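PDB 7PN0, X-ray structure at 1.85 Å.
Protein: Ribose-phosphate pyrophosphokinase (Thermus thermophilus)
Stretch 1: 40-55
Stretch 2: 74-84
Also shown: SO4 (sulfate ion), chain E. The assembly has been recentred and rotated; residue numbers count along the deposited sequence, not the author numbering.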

ATOM      1  N   PHE A  40      11.085  22.832 -10.714  1.00 13.38           N
ATOM      2  CA  PHE A  40       9.748  23.386 -10.408  1.00 14.19           C
ATOM      3  C   PHE A  40       8.868  23.176 -11.627  1.00 13.82           C
ATOM      4  O   PHE A  40       9.252  23.581 -12.736  1.00 15.82           O
ATOM      5  CB  PHE A  40       9.877  24.862 -10.033  1.00 15.97           C
ATOM      6  CG  PHE A  40       8.545  25.544  -9.802  1.00 16.99           C
ATOM      7  CD1 PHE A  40       7.943  25.527  -8.560  1.00 20.52           C
ATOM      8  CD2 PHE A  40       7.921  26.238 -10.823  1.00 19.60           C
ATOM      9  CE1 PHE A  40       6.725  26.161  -8.346  1.00 19.41           C
ATOM     10  CE2 PHE A  40       6.716  26.890 -10.602  1.00 20.14           C
ATOM     11  CZ  PHE A  40       6.121  26.838  -9.368  1.00 19.31           C
ATOM     12  N   VAL A  41       7.685  22.594 -11.437  1.00 13.58           N
ATOM     13  CA  VAL A  41       6.705  22.412 -12.540  1.00 13.14           C
ATOM     14  C   VAL A  41       5.420  23.146 -12.156  1.00 13.49           C
ATOM     15  O   VAL A  41       5.113  23.264 -10.948  1.00 13.43           O
ATOM     16  CB  VAL A  41       6.439  20.931 -12.858  1.00 14.02           C
ATOM     17  CG1 VAL A  41       7.745  20.208 -13.220  1.00 15.73           C
ATOM     18  CG2 VAL A  41       5.695  20.255 -11.745  1.00 14.28           C
ATOM     19  N   ARG A  42       4.667  23.607 -13.145  1.00 14.72           N
ATOM     20  CA  ARG A  42       3.370  24.263 -12.906  1.00 15.72           C
ATOM     21  C   ARG A  42       2.499  24.143 -14.159  1.00 14.90           C
ATOM     22  O   ARG A  42       2.933  24.529 -15.218  1.00 15.96           O
ATOM     23  CB  ARG A  42       3.608  25.726 -12.489  1.00 17.98           C
ATOM     24  CG  ARG A  42       2.336  26.449 -12.027  1.00 23.86           C
ATOM     25  CD  ARG A  42       2.536  27.936 -11.707  1.00 27.88           C
ATOM     26  NE  ARG A  42       3.030  28.674 -12.876  1.00 31.95           N
ATOM     27  CZ  ARG A  42       4.110  29.467 -12.928  1.00 37.97           C
ATOM     28  NH1 ARG A  42       4.428  30.052 -14.067  1.00 40.45           N
ATOM     29  NH2 ARG A  42       4.873  29.689 -11.865  1.00 41.68           N
ATOM     30  N   TYR A  43       1.255  23.697 -14.000  1.00 14.46           N
ATOM     31  CA  TYR A  43       0.246  23.709 -15.086  1.00 14.58           C
ATOM     32  C   TYR A  43      -0.442  25.072 -15.046  1.00 14.67           C
ATOM     33  O   TYR A  43      -0.914  25.515 -13.984  1.00 14.10           O
ATOM     34  CB  TYR A  43      -0.769  22.583 -14.950  1.00 13.78           C
ATOM     35  CG  TYR A  43      -0.169  21.205 -15.087  1.00 14.11           C
ATOM     36  CD1 TYR A  43       0.122  20.667 -16.332  1.00 14.41           C
ATOM     37  CD2 TYR A  43       0.138  20.445 -13.959  1.00 13.82           C
ATOM     38  CE1 TYR A  43       0.661  19.399 -16.462  1.00 14.26           C
ATOM     39  CE2 TYR A  43       0.662  19.163 -14.072  1.00 12.88           C
ATOM     40  CZ  TYR A  43       0.978  18.664 -15.327  1.00 13.75           C
ATOM     41  OH  TYR A  43       1.494  17.411 -15.488  1.00 12.65           O
ATOM     42  N   GLU A  44      -0.426  25.745 -16.174  1.00 16.77           N
ATOM     43  CA  GLU A  44      -0.872  27.161 -16.253  1.00 18.85           C
ATOM     44  C   GLU A  44      -2.390  27.234 -16.207  1.00 20.27           C
ATOM     45  O   GLU A  44      -2.910  28.311 -15.764  1.00 22.74           O
ATOM     46  CB  GLU A  44      -0.308  27.801 -17.518  1.00 21.67           C
ATOM     47  CG  GLU A  44       1.216  27.813 -17.486  1.00 25.43           C
ATOM     48  CD  GLU A  44       1.861  28.489 -16.283  1.00 32.16           C
ATOM     49  OE1 GLU A  44       1.137  29.031 -15.386  1.00 37.67           O
ATOM     50  OE2 GLU A  44       3.100  28.526 -16.261  1.00 34.41           O
ATOM     51  N   GLU A  45      -3.074  26.167 -16.617  1.00 19.25           N
ATOM     52  CA  GLU A  45      -4.560  26.134 -16.611  1.00 21.73           C
ATOM     53  C   GLU A  45      -5.073  24.856 -15.948  1.00 20.56           C
ATOM     54  O   GLU A  45      -4.304  23.907 -15.757  1.00 15.14           O
ATOM     55  CB  GLU A  45      -5.109  26.263 -18.027  1.00 27.54           C
ATOM     56  CG  GLU A  45      -4.774  27.607 -18.713  1.00 29.98           C
ATOM     57  CD  GLU A  45      -5.332  28.908 -18.134  1.00 35.25           C
ATOM     58  OE1 GLU A  45      -4.754  29.983 -18.471  1.00 44.55           O
ATOM     59  OE2 GLU A  45      -6.323  28.883 -17.344  1.00 40.85           O
ATOM     60  N   SER A  46      -6.360  24.855 -15.611  1.00 19.71           N
ATOM     61  CA  SER A  46      -7.006  23.702 -14.919  1.00 17.49           C
ATOM     62  C   SER A  46      -6.885  22.466 -15.799  1.00 18.54           C
ATOM     63  O   SER A  46      -7.020  22.591 -16.997  1.00 16.25           O
ATOM     64  CB  SER A  46      -8.427  24.010 -14.578  1.00 17.58           C
ATOM     65  OG  SER A  46      -9.020  22.887 -14.009  1.00 14.26           O
ATOM     66  N   LEU A  47      -6.568  21.311 -15.205  1.00 17.61           N
ATOM     67  CA  LEU A  47      -6.718  20.003 -15.897  1.00 17.35           C
ATOM     68  C   LEU A  47      -7.645  19.111 -15.073  1.00 15.37           C
ATOM     69  O   LEU A  47      -7.587  17.884 -15.214  1.00 17.65           O
ATOM     70  CB  LEU A  47      -5.324  19.426 -16.154  1.00 18.80           C
ATOM     71  CG  LEU A  47      -4.391  19.429 -14.947  1.00 18.61           C
ATOM     72  CD1 LEU A  47      -5.054  18.696 -13.808  1.00 19.55           C
ATOM     73  CD2 LEU A  47      -3.027  18.795 -15.266  1.00 18.27           C
ATOM     74  N   ARG A  48      -8.459  19.727 -14.200  1.00 14.14           N
ATOM     75  CA  ARG A  48      -9.386  19.033 -13.280  1.00 14.20           C
ATOM     76  C   ARG A  48     -10.293  18.077 -14.060  1.00 15.05           C
ATOM     77  O   ARG A  48     -10.892  18.505 -15.068  1.00 14.69           O
ATOM     78  CB  ARG A  48     -10.222  20.058 -12.511  1.00 15.31           C
ATOM     79  CG  ARG A  48     -11.014  19.452 -11.367  1.00 15.74           C
ATOM     80  CD  ARG A  48     -11.704  20.506 -10.538  1.00 16.23           C
ATOM     81  NE  ARG A  48     -10.746  21.302  -9.767  1.00 15.11           N
ATOM     82  CZ  ARG A  48     -10.420  21.074  -8.513  1.00 15.02           C
ATOM     83  NH1 ARG A  48     -10.921  20.031  -7.867  1.00 14.88           N
ATOM     84  NH2 ARG A  48      -9.593  21.898  -7.908  1.00 14.94           N
ATOM     85  N   GLU A  49     -10.367  16.819 -13.614  1.00 15.30           N
ATOM     86  CA  GLU A  49     -11.170  15.709 -14.195  1.00 15.56           C
ATOM     87  C   GLU A  49     -10.746  15.473 -15.642  1.00 16.54           C
ATOM     88  O   GLU A  49     -11.514  14.822 -16.397  1.00 15.87           O
ATOM     89  CB  GLU A  49     -12.676  15.887 -13.999  1.00 17.28           C
ATOM     90  CG  GLU A  49     -13.051  16.148 -12.560  1.00 19.37           C
ATOM     91  CD  GLU A  49     -12.637  15.077 -11.550  1.00 23.78           C
ATOM     92  OE1 GLU A  49     -12.084  15.432 -10.424  1.00 25.09           O
ATOM     93  OE2 GLU A  49     -12.688  13.898 -11.945  1.00 24.25           O
ATOM     94  N   GLY A  50      -9.499  15.834 -15.956  1.00 16.37           N
ATOM     95  CA  GLY A  50      -8.917  15.606 -17.293  1.00 16.20           C
ATOM     96  C   GLY A  50      -8.356  14.210 -17.424  1.00 14.80           C
ATOM     97  O   GLY A  50      -8.013  13.606 -16.396  1.00 13.72           O
ATOM     98  N   ASP A  51      -8.314  13.704 -18.659  1.00 13.83           N
ATOM     99  CA  ASP A  51      -7.564  12.497 -19.047  1.00 14.02           C
ATOM    100  C   ASP A  51      -6.233  12.993 -19.567  1.00 13.97           C
ATOM    101  O   ASP A  51      -6.179  13.538 -20.722  1.00 14.75           O
ATOM    102  CB  ASP A  51      -8.389  11.681 -20.038  1.00 14.54           C
ATOM    103  CG  ASP A  51      -7.960  10.247 -20.206  1.00 15.21           C
ATOM    104  OD1 ASP A  51      -7.136   9.775 -19.413  1.00 14.86           O
ATOM    105  OD2 ASP A  51      -8.508   9.592 -21.136  1.00 16.06           O
ATOM    106  N   VAL A  52      -5.248  12.994 -18.679  1.00 13.27           N
ATOM    107  CA  VAL A  52      -4.012  13.743 -18.937  1.00 13.72           C
ATOM    108  C   VAL A  52      -2.901  12.780 -19.315  1.00 13.34           C
ATOM    109  O   VAL A  52      -2.730  11.708 -18.698  1.00 15.20           O
ATOM    110  CB  VAL A  52      -3.643  14.783 -17.858  1.00 15.87           C
ATOM    111  CG1 VAL A  52      -4.703  15.184 -16.897  1.00 18.02           C
ATOM    112  CG2 VAL A  52      -2.207  14.803 -17.386  1.00 15.59           C
ATOM    113  N   PHE A  53      -2.189  13.156 -20.361  1.00 14.00           N
ATOM    114  CA  PHE A  53      -1.103  12.390 -20.998  1.00 13.24           C
ATOM    115  C   PHE A  53       0.136  13.279 -20.971  1.00 14.12           C
ATOM    116  O   PHE A  53       0.158  14.436 -21.507  1.00 14.83           O
ATOM    117  CB  PHE A  53      -1.487  12.015 -22.438  1.00 13.66           C
ATOM    118  CG  PHE A  53      -2.621  11.035 -22.512  1.00 12.27           C
ATOM    119  CD1 PHE A  53      -3.933  11.442 -22.359  1.00 13.30           C
ATOM    120  CD2 PHE A  53      -2.365   9.671 -22.597  1.00 13.50           C
ATOM    121  CE1 PHE A  53      -4.975  10.528 -22.350  1.00 12.56           C
ATOM    122  CE2 PHE A  53      -3.414   8.758 -22.604  1.00 13.56           C
ATOM    123  CZ  PHE A  53      -4.714   9.196 -22.490  1.00 12.72           C
ATOM    124  N   ILE A  54       1.202  12.771 -20.391  1.00 13.38           N
ATOM    125  CA  ILE A  54       2.409  13.621 -20.216  1.00 12.29           C
ATOM    126  C   ILE A  54       3.502  12.932 -20.986  1.00 12.66           C
ATOM    127  O   ILE A  54       3.796  11.779 -20.655  1.00 11.45           O
ATOM    128  CB  ILE A  54       2.783  13.831 -18.753  1.00 11.74           C
ATOM    129  CG1 ILE A  54       1.688  14.537 -17.975  1.00 13.74           C
ATOM    130  CG2 ILE A  54       4.133  14.503 -18.592  1.00 12.49           C
ATOM    131  CD1 ILE A  54       1.711  14.121 -16.530  1.00 14.07           C
ATOM    132  N   VAL A  55       4.074  13.624 -21.964  1.00 12.44           N
ATOM    133  CA  VAL A  55       5.143  13.052 -22.832  1.00 12.95           C
ATOM    134  C   VAL A  55       6.537  13.368 -22.262  1.00 12.83           C
ATOM    135  O   VAL A  55       6.951  14.546 -22.137  1.00 11.67           O
ATOM    136  CB  VAL A  55       4.995  13.562 -24.277  1.00 14.01           C
ATOM    137  CG1 VAL A  55       5.964  12.911 -25.221  1.00 15.08           C
ATOM    138  CG2 VAL A  55       3.577  13.364 -24.791  1.00 14.08           C
ATOM    139  N   ASP A  74       2.905  13.847 -10.470  1.00 12.36           N
ATOM    140  CA  ASP A  74       2.514  14.249  -9.091  1.00 12.69           C
ATOM    141  C   ASP A  74       1.572  15.474  -9.084  1.00 13.12           C
ATOM    142  O   ASP A  74       0.507  15.462  -8.407  1.00 11.48           O
ATOM    143  CB  ASP A  74       3.745  14.459  -8.233  1.00 15.16           C
ATOM    144  CG  ASP A  74       3.371  14.853  -6.829  1.00 17.32           C
ATOM    145  OD1 ASP A  74       2.697  14.023  -6.119  1.00 16.31           O
ATOM    146  OD2 ASP A  74       3.714  15.977  -6.480  1.00 21.71           O
ATOM    147  N   ALA A  75       2.000  16.530  -9.761  1.00 13.35           N
ATOM    148  CA  ALA A  75       1.309  17.832  -9.819  1.00 12.84           C
ATOM    149  C   ALA A  75      -0.039  17.625 -10.516  1.00 12.62           C
ATOM    150  O   ALA A  75      -1.039  18.218 -10.058  1.00 12.95           O
ATOM    151  CB  ALA A  75       2.191  18.823 -10.528  1.00 12.08           C
ATOM    152  N   ALA A  76      -0.106  16.767 -11.545  1.00 12.54           N
ATOM    153  CA  ALA A  76      -1.364  16.482 -12.273  1.00 12.16           C
ATOM    154  C   ALA A  76      -2.339  15.825 -11.315  1.00 12.78           C
ATOM    155  O   ALA A  76      -3.528  16.265 -11.319  1.00 12.86           O
ATOM    156  CB  ALA A  76      -1.154  15.625 -13.497  1.00 13.02           C
ATOM    157  N   LYS A  77      -1.907  14.830 -10.530  1.00 12.66           N
ATOM    158  CA  LYS A  77      -2.830  14.182  -9.555  1.00 13.71           C
ATOM    159  C   LYS A  77      -3.241  15.223  -8.509  1.00 13.54           C
ATOM    160  O   LYS A  77      -4.446  15.251  -8.142  1.00 12.46           O
ATOM    161  CB  LYS A  77      -2.203  12.905  -8.976  1.00 15.72           C
ATOM    162  CG  LYS A  77      -2.284  11.734  -9.930  1.00 17.40           C
ATOM    163  CD  LYS A  77      -3.736  11.377 -10.185  1.00 18.18           C
ATOM    164  CE  LYS A  77      -3.908  10.044 -10.841  1.00 19.67           C
ATOM    165  NZ  LYS A  77      -3.481   8.945  -9.939  1.00 17.69           N
ATOM    166  N   GLY A  78      -2.292  16.046  -8.058  1.00 14.25           N
ATOM    167  CA  GLY A  78      -2.507  17.085  -7.028  1.00 14.97           C
ATOM    168  C   GLY A  78      -3.478  18.168  -7.511  1.00 14.37           C
ATOM    169  O   GLY A  78      -4.128  18.837  -6.662  1.00 15.37           O
ATOM    170  N   ALA A  79      -3.556  18.367  -8.836  1.00 14.38           N
ATOM    171  CA  ALA A  79      -4.451  19.338  -9.480  1.00 15.66           C
ATOM    172  C   ALA A  79      -5.723  18.617  -9.931  1.00 13.97           C
ATOM    173  O   ALA A  79      -6.402  19.137 -10.775  1.00 14.69           O
ATOM    174  CB  ALA A  79      -3.722  19.999 -10.635  1.00 16.54           C
ATOM    175  N   SER A  80      -5.972  17.388  -9.445  1.00 14.35           N
ATOM    176  CA  SER A  80      -7.291  16.714  -9.573  1.00 13.39           C
ATOM    177  C   SER A  80      -7.586  16.284 -11.019  1.00 13.36           C
ATOM    178  O   SER A  80      -8.742  16.209 -11.394  1.00 12.35           O
ATOM    179  CB  SER A  80      -8.418  17.573  -9.007  1.00 14.52           C
ATOM    180  OG  SER A  80      -8.190  17.859  -7.631  1.00 15.27           O
ATOM    181  N   ALA A  81      -6.569  15.889 -11.769  1.00 13.74           N
ATOM    182  CA  ALA A  81      -6.725  15.080 -12.985  1.00 13.26           C
ATOM    183  C   ALA A  81      -7.562  13.826 -12.676  1.00 14.38           C
ATOM    184  O   ALA A  81      -7.398  13.274 -11.612  1.00 14.04           O
ATOM    185  CB  ALA A  81      -5.387  14.704 -13.523  1.00 14.48           C
ATOM    186  N   ALA A  82      -8.388  13.367 -13.614  1.00 14.35           N
ATOM    187  CA  ALA A  82      -9.177  12.114 -13.464  1.00 15.49           C
ATOM    188  C   ALA A  82      -8.228  10.938 -13.641  1.00 15.42           C
ATOM    189  O   ALA A  82      -8.383   9.917 -12.963  1.00 14.83           O
ATOM    190  CB  ALA A  82     -10.288  12.037 -14.471  1.00 17.13           C
ATOM    191  N   ARG A  83      -7.332  11.052 -14.616  1.00 14.26           N
ATOM    192  CA  ARG A  83      -6.444   9.938 -14.992  1.00 14.57           C
ATOM    193  C   ARG A  83      -5.157  10.574 -15.475  1.00 13.77           C
ATOM    194  O   ARG A  83      -5.223  11.631 -16.177  1.00 12.80           O
ATOM    195  CB  ARG A  83      -7.031   9.012 -16.048  1.00 15.51           C
ATOM    196  CG  ARG A  83      -6.182   7.759 -16.223  1.00 17.45           C
ATOM    197  CD  ARG A  83      -6.897   6.697 -17.024  1.00 18.17           C
ATOM    198  NE  ARG A  83      -7.292   7.154 -18.363  1.00 19.26           N
ATOM    199  CZ  ARG A  83      -7.916   6.373 -19.242  1.00 19.18           C
ATOM    200  NH1 ARG A  83      -8.281   6.848 -20.413  1.00 21.40           N
ATOM    201  NH2 ARG A  83      -8.143   5.099 -18.951  1.00 22.22           N
ATOM    202  N   VAL A  84      -4.037   9.956 -15.122  1.00 12.62           N
ATOM    203  CA  VAL A  84      -2.698  10.409 -15.585  1.00 12.64           C
ATOM    204  C   VAL A  84      -1.949   9.250 -16.253  1.00 13.56           C
ATOM    205  O   VAL A  84      -1.733   8.222 -15.615  1.00 11.75           O
ATOM    206  CB  VAL A  84      -1.892  11.021 -14.431  1.00 12.76           C
ATOM    207  CG1 VAL A  84      -0.502  11.402 -14.892  1.00 12.63           C
ATOM    208  CG2 VAL A  84      -2.584  12.215 -13.831  1.00 12.82           C
TER
HETATM  209  S   SO4 E 403      -8.381  24.168 -10.694  1.00 15.79           S
HETATM  210  O1  SO4 E 403      -9.169  23.246 -11.385  1.00 15.72           O
HETATM  211  O2  SO4 E 403      -8.371  25.433 -11.389  1.00 14.63           O
HETATM  212  O3  SO4 E 403      -8.908  24.397  -9.381  1.00 17.23           O
HETATM  213  O4  SO4 E 403      -7.013  23.691 -10.619  1.00 16.00           O
HETATM  214  O   HOH W   1      -6.444  21.483 -12.292  1.00 14.12           O

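Strand 40-43 meets the helix of the second stretch through alternate residues. V41 and Y43 point toward it, while R42 between them points away. V41 CG2 lies 4.0 Å from A75 CB. The Y43 ring takes the same methyl at its edge, with CE2 3.9 Å from A75 CB, and its CE2 is also 4.0 Å from A76 CB. R42 instead pairs with E44 in its own stretch.

S46 makes no direct contact with the second stretch. Its OG donates to sulfate O1 at 2.7 Å and accepts from R48 N at 3.2 Å. L47 reaches the loop just after the helix with its side chain: CD1 is 3.7 Å from A79 CB and 4.0 Å from A81 CB. Its backbone is linked to the same region by water 1, which accepts from L47 N at 2.9 Å and lies 2.8 Å from A79 O.

R48 lays one face of its guanidinium against S80 CB. R48 NE and NH2 donate to sulfate O1 and O3, both at 3.0 Å. The sulfate probably comes from the crystallisation liquor.

L47 to G50 form a type II turn, closed by G50 N to L47 O at 2.9 Å. Within it, E49 N donates to S80 O at 2.8 Å, almost in line. G50 O then accepts twice, from A82 N at 2.8 Å and R83 N at 3.2 Å.

Here the parallel strand pairing begins. D51 pairs with R83, and their side chains share one face of the sheet. A salt bridge joins D51 OD1 to R83 NE at 2.8 Å. V52 N donates to R83 O at 2.8 Å. V52 and V84 share the other face, where V52 CG1 packs 3.5 Å from A81 CB. I54 extends this apolar layer, with CD1 3.9 Å from V84 CG1.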